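Local coordinates for probable branched-chain amino acid ABC transporter, amino acid binding protein (Thermus thermophilus, PDB 3LKB) that binds valine in the crystal and probably serves as the substrate-binding protein of an ABC transporter for branched-chain amino acids, at residues A294-E299 and V341-T346; Y118-T123 and T315-I320; R302-Q305 and R310-N313. The protein carries 2 engineered substitutions. All coordinates share one frame; numbering follows the deposited sequence.

How the contacts relate
Contacts 1 and 2 are buried and touch each other: Phe-345 of contact 1 packs against Phe-120 and Ile-320 of contact 2, and the centres of the two contacts lie about 8 Å apart. Contact 3 lies farther out, its centre about 25 Å from the centre of the chain, and is only partly buried. Contacts 1 and 3 both use helix 285-308, at different turns, while contact 2 uses helix 313-321, the next helix in the chain. Contact 1 joins aliphatic groups and a ring edge beside a sodium site, contact 2 is chiefly aromatic, and contact 3 packs Ile-311 on Ala-304 and the aliphatic part of Gln-305. Thr-315 OG1 probably hydrogen-bonds Arg-310 O, linking contacts 2 and 3.

Contact 1 of 3, residues A294-E299 and V341-T346; sequences AAIAVE and VEIDFT. Engineered in segment 294-299: Ala-295 (natural residue Ser). With NA (sodium ion), chain E.
Within 294-299, Ile-296 alone meets segment 341-346, and it does so through two branches. Ile-296 CD1 runs tip to tip into the neighbouring isoleucine, stopping 3.7 Å from Ile-343 CG2. The extended outer torsion (chi2 -180°) carries CD1 outward from the helix for this meeting. On the other branch, Ile-296 CG2 comes to the edge of the Phe-345 ring, close to its plane, and lies 4.1 Å from Phe-345 CE2. No hydrogen bond joins the two segments; the interface is purely apolar, and all three residues are buried.

Polar chemistry falls to the residue between the two apolar ones. Asp-344 chelates the sodium ion with its backbone O at 2.2 Å and its carboxylate OD1 at 2.4 Å; with CG between the backbone N and the carbonyl carbon (chi1 60°), OD1 can reach the same ion as the residue's own O. A water and the carbonyl oxygens of Thr-351 and Gly-352 complete the observed site.

Within the fold, the contact joins helix 285-308 to the loop between helix 313-321 and strand 357-362. Phe-345 also meets Phe-120 edge-to-face, while Ala-294, Ala-295 (engineered) and Val-298 pack on Tyr-34 of helix 21-41, and Ala-297 and Val-298 reach Leu-10 of strand 6-14.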
loop_
_atom_site.group_PDB
_atom_site.type_symbol
_atom_site.label_atom_id
_atom_site.label_comp_id
_atom_site.label_asym_id
_atom_site.label_seq_id
_atom_site.Cartn_x
_atom_site.Cartn_y
_atom_site.Cartn_z
ATOM N N ALA A 294 1.267 18.815 -6.042
ATOM C CA ALA A 294 0.389 18.927 -7.206
ATOM C C ALA A 294 -0.131 20.369 -7.359
ATOM O O ALA A 294 -0.226 20.889 -8.480
ATOM C CB ALA A 294 -0.776 17.988 -7.078
ATOM N N ALA A 295 -0.478 20.997 -6.235
ATOM C CA ALA A 295 -0.932 22.398 -6.252
ATOM C C ALA A 295 0.124 23.342 -6.826
ATOM O O ALA A 295 -0.209 24.212 -7.621
ATOM C CB ALA A 295 -1.352 22.859 -4.850
ATOM N N ILE A 296 1.394 23.151 -6.458
ATOM C CA ILE A 296 2.461 23.977 -7.004
ATOM C C ILE A 296 2.506 23.827 -8.537
ATOM O O ILE A 296 2.470 24.851 -9.259
ATOM C CB ILE A 296 3.826 23.726 -6.349
ATOM C CG1 ILE A 296 3.743 24.054 -4.859
ATOM C CG2 ILE A 296 4.949 24.585 -7.047
ATOM C CD1 ILE A 296 5.036 23.868 -4.043
ATOM N N ALA A 297 2.507 22.569 -9.006
ATOM C CA ALA A 297 2.531 22.213 -10.439
ATOM C C ALA A 297 1.347 22.812 -11.138
ATOM O O ALA A 297 1.500 23.500 -12.125
ATOM C CB ALA A 297 2.532 20.704 -10.631
ATOM N N VAL A 298 0.157 22.562 -10.622
ATOM C CA VAL A 298 -0.996 23.122 -11.243
ATOM C C VAL A 298 -0.932 24.669 -11.196
ATOM O O VAL A 298 -1.277 25.353 -12.170
ATOM C CB VAL A 298 -2.303 22.570 -10.650
ATOM C CG1 VAL A 298 -3.521 23.383 -11.192
ATOM C CG2 VAL A 298 -2.405 21.085 -10.960
ATOM N N GLU A 299 -0.468 25.254 -10.116
ATOM C CA GLU A 299 -0.398 26.733 -10.179
ATOM C C GLU A 299 0.640 27.258 -11.189
ATOM O O GLU A 299 0.442 28.287 -11.790
ATOM C CB GLU A 299 -0.235 27.345 -8.780
ATOM C CG GLU A 299 0.105 28.869 -8.729
ATOM C CD GLU A 299 -1.068 29.785 -9.058
ATOM O OE1 GLU A 299 -2.154 29.251 -9.333
ATOM O OE2 GLU A 299 -0.910 31.045 -9.039
ATOM N N VAL A 341 6.926 34.473 3.224
ATOM C CA VAL A 341 5.695 33.989 2.611
ATOM C C VAL A 341 5.768 32.475 2.498
ATOM O O VAL A 341 6.802 31.886 2.827
ATOM C CB VAL A 341 5.423 34.666 1.232
ATOM C CG1 VAL A 341 4.753 36.037 1.440
ATOM C CG2 VAL A 341 6.707 34.841 0.452
ATOM N N GLU A 342 4.677 31.852 2.045
ATOM C CA GLU A 342 4.566 30.405 2.034
ATOM C C GLU A 342 5.400 29.794 0.904
ATOM O O GLU A 342 6.516 29.352 1.136
ATOM C CB GLU A 342 3.113 29.959 1.944
ATOM C CG GLU A 342 2.888 28.470 2.252
ATOM C CD GLU A 342 1.439 28.025 1.964
ATOM O OE1 GLU A 342 0.538 28.917 1.899
ATOM O OE2 GLU A 342 1.196 26.790 1.807
ATOM N N ILE A 343 4.880 29.761 -0.306
ATOM C CA ILE A 343 5.657 29.150 -1.379
ATOM C C ILE A 343 6.316 30.188 -2.281
ATOM O O ILE A 343 5.645 30.831 -3.053
ATOM C CB ILE A 343 4.805 28.185 -2.250
ATOM C CG1 ILE A 343 4.016 27.194 -1.383
ATOM C CG2 ILE A 343 5.698 27.463 -3.236
ATOM C CD1 ILE A 343 4.910 26.258 -0.535
ATOM N N ASP A 344 7.622 30.327 -2.189
ATOM C CA ASP A 344 8.340 31.265 -3.019
ATOM C C ASP A 344 9.657 30.686 -3.515
ATOM O O ASP A 344 10.419 30.068 -2.729
ATOM C CB ASP A 344 8.515 32.665 -2.349
ATOM C CG ASP A 344 9.288 32.624 -1.023
ATOM O OD1 ASP A 344 9.447 31.544 -0.364
ATOM O OD2 ASP A 344 9.752 33.710 -0.616
ATOM N N PHE A 345 9.869 30.835 -4.831
ATOM C CA PHE A 345 11.062 30.381 -5.505
ATOM C C PHE A 345 11.664 31.532 -6.324
ATOM O O PHE A 345 10.965 32.463 -6.707
ATOM C CB PHE A 345 10.701 29.276 -6.505
ATOM C CG PHE A 345 10.103 28.033 -5.887
ATOM C CD1 PHE A 345 10.873 27.190 -5.111
ATOM C CD2 PHE A 345 8.779 27.696 -6.121
ATOM C CE1 PHE A 345 10.338 26.046 -4.549
ATOM C CE2 PHE A 345 8.227 26.522 -5.552
ATOM C CZ PHE A 345 9.015 25.710 -4.791
ATOM N N THR A 346 12.961 31.445 -6.588
ATOM C CA THR A 346 13.592 32.287 -7.549
ATOM C C THR A 346 14.603 31.391 -8.232
ATOM O O THR A 346 14.812 30.252 -7.804
ATOM C CB THR A 346 14.418 33.441 -6.898
ATOM O OG1 THR A 346 15.571 32.886 -6.236
ATOM C CG2 THR A 346 13.572 34.336 -5.963
HETATM NA NA NA E . 11.167 29.851 -0.648
HETATM O O HOH W 1 12.752 31.181 0.361
#

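Contact 2 of 3, residues Y118-T123 and T315-I320; sequences YIFLPT and TVYQAI
Ile-320 places its CG2 methyl almost squarely over the ring of Phe-120, 3.5 Å from the ring centroid and only 9° off the normal. All six ring carbons lie at similar distances from the methyl, which marks a well-centred CH-pi contact. This methyl branch stands opposite the backbone N about the first torsion, and is thereby directed from the helix onto the aromatic face.

The same phenylalanine also meets Tyr-317, which lies about one helical turn before Ile-320. Here the approach is at the Phe-120 edge: Tyr-317 CE1 lies near the plane of that ring, 4.1 Å from Phe-120 CZ, and the two side chains cross at about a right angle.

Tyr-317 in turn receives Tyr-118. The edge of Tyr-118 is directed toward the face of Tyr-317 in an offset edge-to-face pair, with centroids 5.2 Å apart and planes at 60°. The closest carbons are Tyr-118 CD2 and Tyr-317 CD1, at 3.6 Å. CG of Tyr-317 is anti to the backbone N (chi1 174°), extending the ring from the helix to a position where it meets both aromatic residues. The hydroxyl of Tyr-118 is hydrogen-bonded to NH1 of Arg-98, giving its buried polar end a partner.

A further ring, His-350, stacks on Phe-120. The arrangement is an aromatic cluster packing helix 313-321 against the chain leading into strand 121-123, within the periplasmic binding protein fold of the leucine-binding family.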
loop_
_atom_site.group_PDB
_atom_site.type_symbol
_atom_site.label_atom_id
_atom_site.label_comp_id
_atom_site.label_asym_id
_atom_site.label_seq_id
_atom_site.Cartn_x
_atom_site.Cartn_y
_atom_site.Cartn_z
ATOM N N TYR A 118 16.863 22.858 -12.322
ATOM C CA TYR A 118 15.424 22.547 -12.518
ATOM C C TYR A 118 14.697 21.789 -11.407
ATOM O O TYR A 118 13.591 21.312 -11.617
ATOM C CB TYR A 118 15.224 21.791 -13.831
ATOM C CG TYR A 118 15.742 22.605 -14.969
ATOM C CD1 TYR A 118 17.017 22.361 -15.492
ATOM C CD2 TYR A 118 15.011 23.695 -15.452
ATOM C CE1 TYR A 118 17.517 23.134 -16.495
ATOM C CE2 TYR A 118 15.492 24.498 -16.445
ATOM C CZ TYR A 118 16.755 24.200 -16.979
ATOM O OH TYR A 118 17.255 24.950 -18.013
ATOM N N ILE A 119 15.295 21.692 -10.222
ATOM C CA ILE A 119 14.681 20.906 -9.157
ATOM C C ILE A 119 14.210 21.823 -8.067
ATOM O O ILE A 119 14.992 22.649 -7.582
ATOM C CB ILE A 119 15.711 19.938 -8.616
ATOM C CG1 ILE A 119 16.132 18.996 -9.773
ATOM C CG2 ILE A 119 15.175 19.230 -7.342
ATOM C CD1 ILE A 119 17.298 18.102 -9.444
ATOM N N PHE A 120 12.939 21.720 -7.680
ATOM C CA PHE A 120 12.412 22.639 -6.672
ATOM C C PHE A 120 11.785 21.905 -5.525
ATOM O O PHE A 120 10.841 21.173 -5.714
ATOM C CB PHE A 120 11.404 23.624 -7.281
ATOM C CG PHE A 120 11.996 24.504 -8.317
ATOM C CD1 PHE A 120 12.070 24.085 -9.646
ATOM C CD2 PHE A 120 12.525 25.729 -7.967
ATOM C CE1 PHE A 120 12.690 24.893 -10.600
ATOM C CE2 PHE A 120 13.107 26.566 -8.912
ATOM C CZ PHE A 120 13.191 26.149 -10.234
ATOM N N LEU A 121 12.340 22.123 -4.328
ATOM C CA LEU A 121 11.886 21.519 -3.092
ATOM C C LEU A 121 10.693 22.312 -2.565
ATOM O O LEU A 121 10.799 23.530 -2.410
ATOM C CB LEU A 121 13.033 21.562 -2.089
ATOM C CG LEU A 121 13.838 20.282 -1.934
ATOM C CD1 LEU A 121 13.939 19.507 -3.217
ATOM C CD2 LEU A 121 15.203 20.509 -1.342
ATOM N N PRO A 122 9.545 21.643 -2.332
ATOM C CA PRO A 122 8.384 22.368 -1.836
ATOM C C PRO A 122 8.607 22.840 -0.415
ATOM O O PRO A 122 8.108 23.891 -0.069
ATOM C CB PRO A 122 7.259 21.319 -1.871
ATOM C CG PRO A 122 7.662 20.346 -2.827
ATOM C CD PRO A 122 9.185 20.260 -2.689
ATOM N N THR A 123 9.378 22.090 0.388
ATOM C CA THR A 123 9.607 22.487 1.796
ATOM C C THR A 123 11.038 22.339 2.284
ATOM O O THR A 123 11.921 21.934 1.551
ATOM C CB THR A 123 8.690 21.729 2.805
ATOM O OG1 THR A 123 9.192 20.401 3.045
ATOM C CG2 THR A 123 7.234 21.683 2.356
ATOM N N THR A 315 8.027 27.478 -20.187
ATOM C CA THR A 315 7.109 28.465 -19.649
ATOM C C THR A 315 6.784 28.160 -18.207
ATOM O O THR A 315 6.661 29.110 -17.398
ATOM C CB THR A 315 5.825 28.620 -20.457
ATOM O OG1 THR A 315 5.125 27.368 -20.510
ATOM C CG2 THR A 315 6.178 29.031 -21.874
ATOM N N VAL A 316 6.656 26.866 -17.897
ATOM C CA VAL A 316 6.407 26.418 -16.528
ATOM C C VAL A 316 7.582 26.768 -15.624
ATOM O O VAL A 316 7.378 27.229 -14.494
ATOM C CB VAL A 316 6.167 24.912 -16.452
ATOM C CG1 VAL A 316 6.433 24.385 -15.057
ATOM C CG2 VAL A 316 4.771 24.594 -16.865
ATOM N N TYR A 317 8.804 26.579 -16.147
ATOM C CA TYR A 317 10.005 27.034 -15.459
ATOM C C TYR A 317 9.894 28.535 -15.072
ATOM O O TYR A 317 10.117 28.898 -13.895
ATOM C CB TYR A 317 11.292 26.686 -16.241
ATOM C CG TYR A 317 12.563 27.287 -15.626
ATOM C CD1 TYR A 317 13.216 26.656 -14.564
ATOM C CD2 TYR A 317 13.096 28.479 -16.093
ATOM C CE1 TYR A 317 14.370 27.201 -13.972
ATOM C CE2 TYR A 317 14.252 29.042 -15.506
ATOM C CZ TYR A 317 14.863 28.396 -14.435
ATOM O OH TYR A 317 15.986 28.910 -13.821
ATOM N N GLN A 318 9.475 29.377 -16.026
ATOM C CA GLN A 318 9.431 30.852 -15.857
ATOM C C GLN A 318 8.381 31.243 -14.865
ATOM O O GLN A 318 8.536 32.190 -14.103
ATOM C CB GLN A 318 9.157 31.569 -17.189
ATOM C CG GLN A 318 10.270 31.477 -18.257
ATOM C CD GLN A 318 11.574 32.095 -17.769
ATOM O OE1 GLN A 318 11.558 33.092 -17.041
ATOM N NE2 GLN A 318 12.715 31.504 -18.160
ATOM N N ALA A 319 7.285 30.508 -14.875
ATOM C CA ALA A 319 6.235 30.685 -13.866
ATOM C C ALA A 319 6.766 30.358 -12.461
ATOM O O ALA A 319 6.478 31.077 -11.525
ATOM C CB ALA A 319 5.027 29.828 -14.210
ATOM N N ILE A 320 7.573 29.320 -12.307
ATOM C CA ILE A 320 8.069 28.960 -10.969
ATOM C C ILE A 320 9.067 29.957 -10.392
ATOM O O ILE A 320 8.972 30.294 -9.217
ATOM C CB ILE A 320 8.704 27.528 -10.990
ATOM C CG1 ILE A 320 7.607 26.453 -11.107
ATOM C CG2 ILE A 320 9.705 27.283 -9.830
ATOM C CD1 ILE A 320 8.199 25.191 -11.634
#

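Contact 3 of 3, residues R302-Q305 and R310-N313; sequences RRAQ and RITN
Gln-305 and Ile-311 set their side chains across each other at about a right angle, Gln-305 on the helix and Ile-311 on the chain that follows it. The aliphatic part of Gln-305 faces the CG1-CD1 arm of Ile-311, with Gln-305 CG 3.7 Å from Ile-311 CG1; the modelled spacing at CD1 is too short to be trusted. The glutamine chain bends at its second torsion (chi2 -98°), though its exact course is doubtful. With an alanine at Gln-305, Ile-311 would probably lose the cover of the glutamine's CG, opening a gap beside its CG1.

Ala-304 faces the same residue from the neighbouring helical position, Ala-304 CB lying 4.3 Å from Ile-311 CG1. Ala-304 CB also lies 4.0 Å from Arg-310 O, a carbonyl that probably accepts a hydrogen bond from Thr-315 OG1. Beyond the contact, Ile-311 packs on Val-8 of strand 6-14 and on Pro-77.

The chain then enters helix 313-321 through Thr-312 at the N-cap, whose OG1 accepts a hydrogen bond from the backbone N of Glu-314. The whole is a short connection between two consecutive helices, the second N-capped by Thr-312, with the linker folded back on the last turns of helix 285-308.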
loop_
_atom_site.group_PDB
_atom_site.type_symbol
_atom_site.label_atom_id
_atom_site.label_comp_id
_atom_site.label_asym_id
_atom_site.label_seq_id
_atom_site.Cartn_x
_atom_site.Cartn_y
_atom_site.Cartn_z
ATOM N N ARG A 302 -0.907 27.133 -14.668
ATOM C CA ARG A 302 -1.860 28.199 -14.770
ATOM C C ARG A 302 -1.200 29.531 -15.077
ATOM O O ARG A 302 -1.639 30.237 -15.911
ATOM C CB ARG A 302 -2.751 28.304 -13.520
ATOM C CG ARG A 302 -3.875 29.249 -13.661
ATOM C CD ARG A 302 -4.545 29.620 -12.405
ATOM N NE ARG A 302 -3.683 30.366 -11.568
ATOM C CZ ARG A 302 -3.511 31.669 -11.600
ATOM N NH1 ARG A 302 -4.178 32.423 -12.421
ATOM N NH2 ARG A 302 -2.662 32.190 -10.791
ATOM N N ARG A 303 -0.130 29.830 -14.383
ATOM C CA ARG A 303 0.642 31.005 -14.645
ATOM C C ARG A 303 1.299 30.979 -16.000
ATOM O O ARG A 303 1.288 31.929 -16.698
ATOM C CB ARG A 303 1.617 31.284 -13.534
ATOM C CG ARG A 303 0.993 31.859 -12.340
ATOM C CD ARG A 303 1.754 31.523 -11.185
ATOM N NE ARG A 303 1.195 31.916 -9.931
ATOM C CZ ARG A 303 1.866 32.562 -9.020
ATOM N NH1 ARG A 303 3.049 32.938 -9.315
ATOM N NH2 ARG A 303 1.344 32.832 -7.876
ATOM N N ALA A 304 1.823 29.849 -16.383
ATOM C CA ALA A 304 2.268 29.695 -17.753
ATOM C C ALA A 304 1.149 30.030 -18.783
ATOM O O ALA A 304 1.434 30.635 -19.828
ATOM C CB ALA A 304 2.876 28.264 -17.999
ATOM N N GLN A 305 -0.107 29.664 -18.505
ATOM C CA GLN A 305 -1.136 29.885 -19.522
ATOM C C GLN A 305 -1.509 31.325 -19.622
ATOM O O GLN A 305 -1.750 31.835 -20.715
ATOM C CB GLN A 305 -2.399 29.101 -19.245
ATOM C CG GLN A 305 -2.462 27.869 -20.068
ATOM C CD GLN A 305 -3.294 27.994 -21.331
ATOM O OE1 GLN A 305 -2.796 27.741 -22.440
ATOM N NE2 GLN A 305 -4.568 28.321 -21.168
ATOM N N ARG A 310 0.935 29.271 -23.736
ATOM C CA ARG A 310 1.518 28.007 -24.174
ATOM C C ARG A 310 2.078 27.338 -22.928
ATOM O O ARG A 310 2.508 28.017 -21.998
ATOM C CB ARG A 310 2.618 28.193 -25.241
ATOM C CG ARG A 310 3.953 28.679 -24.716
ATOM C CD ARG A 310 5.107 28.594 -25.755
ATOM N NE ARG A 310 5.428 29.911 -26.330
ATOM C CZ ARG A 310 6.441 30.715 -25.952
ATOM N NH1 ARG A 310 7.299 30.363 -24.990
ATOM N NH2 ARG A 310 6.617 31.894 -26.561
ATOM N N ILE A 311 2.043 26.014 -22.898
ATOM C CA ILE A 311 2.435 25.282 -21.731
ATOM C C ILE A 311 3.560 24.341 -22.107
ATOM O O ILE A 311 3.338 23.306 -22.771
ATOM C CB ILE A 311 1.227 24.552 -21.077
ATOM C CG1 ILE A 311 0.359 25.563 -20.295
ATOM C CG2 ILE A 311 1.678 23.464 -20.131
ATOM C CD1 ILE A 311 -1.080 25.155 -20.201
ATOM N N THR A 312 4.760 24.698 -21.657
ATOM C CA THR A 312 5.971 23.916 -21.888
ATOM C C THR A 312 6.892 23.896 -20.646
ATOM O O THR A 312 6.686 24.654 -19.676
ATOM C CB THR A 312 6.761 24.400 -23.137
ATOM O OG1 THR A 312 8.132 24.549 -22.775
ATOM C CG2 THR A 312 6.381 25.750 -23.501
ATOM N N ASN A 313 7.889 23.014 -20.677
ATOM C CA ASN A 313 8.897 22.988 -19.632
ATOM C C ASN A 313 9.520 24.369 -19.416
ATOM O O ASN A 313 9.890 24.736 -18.278
ATOM C CB ASN A 313 9.981 21.934 -19.895
ATOM C CG ASN A 313 10.676 22.109 -21.271
ATOM O OD1 ASN A 313 10.081 22.590 -22.225
ATOM N ND2 ASN A 313 11.929 21.720 -21.352
#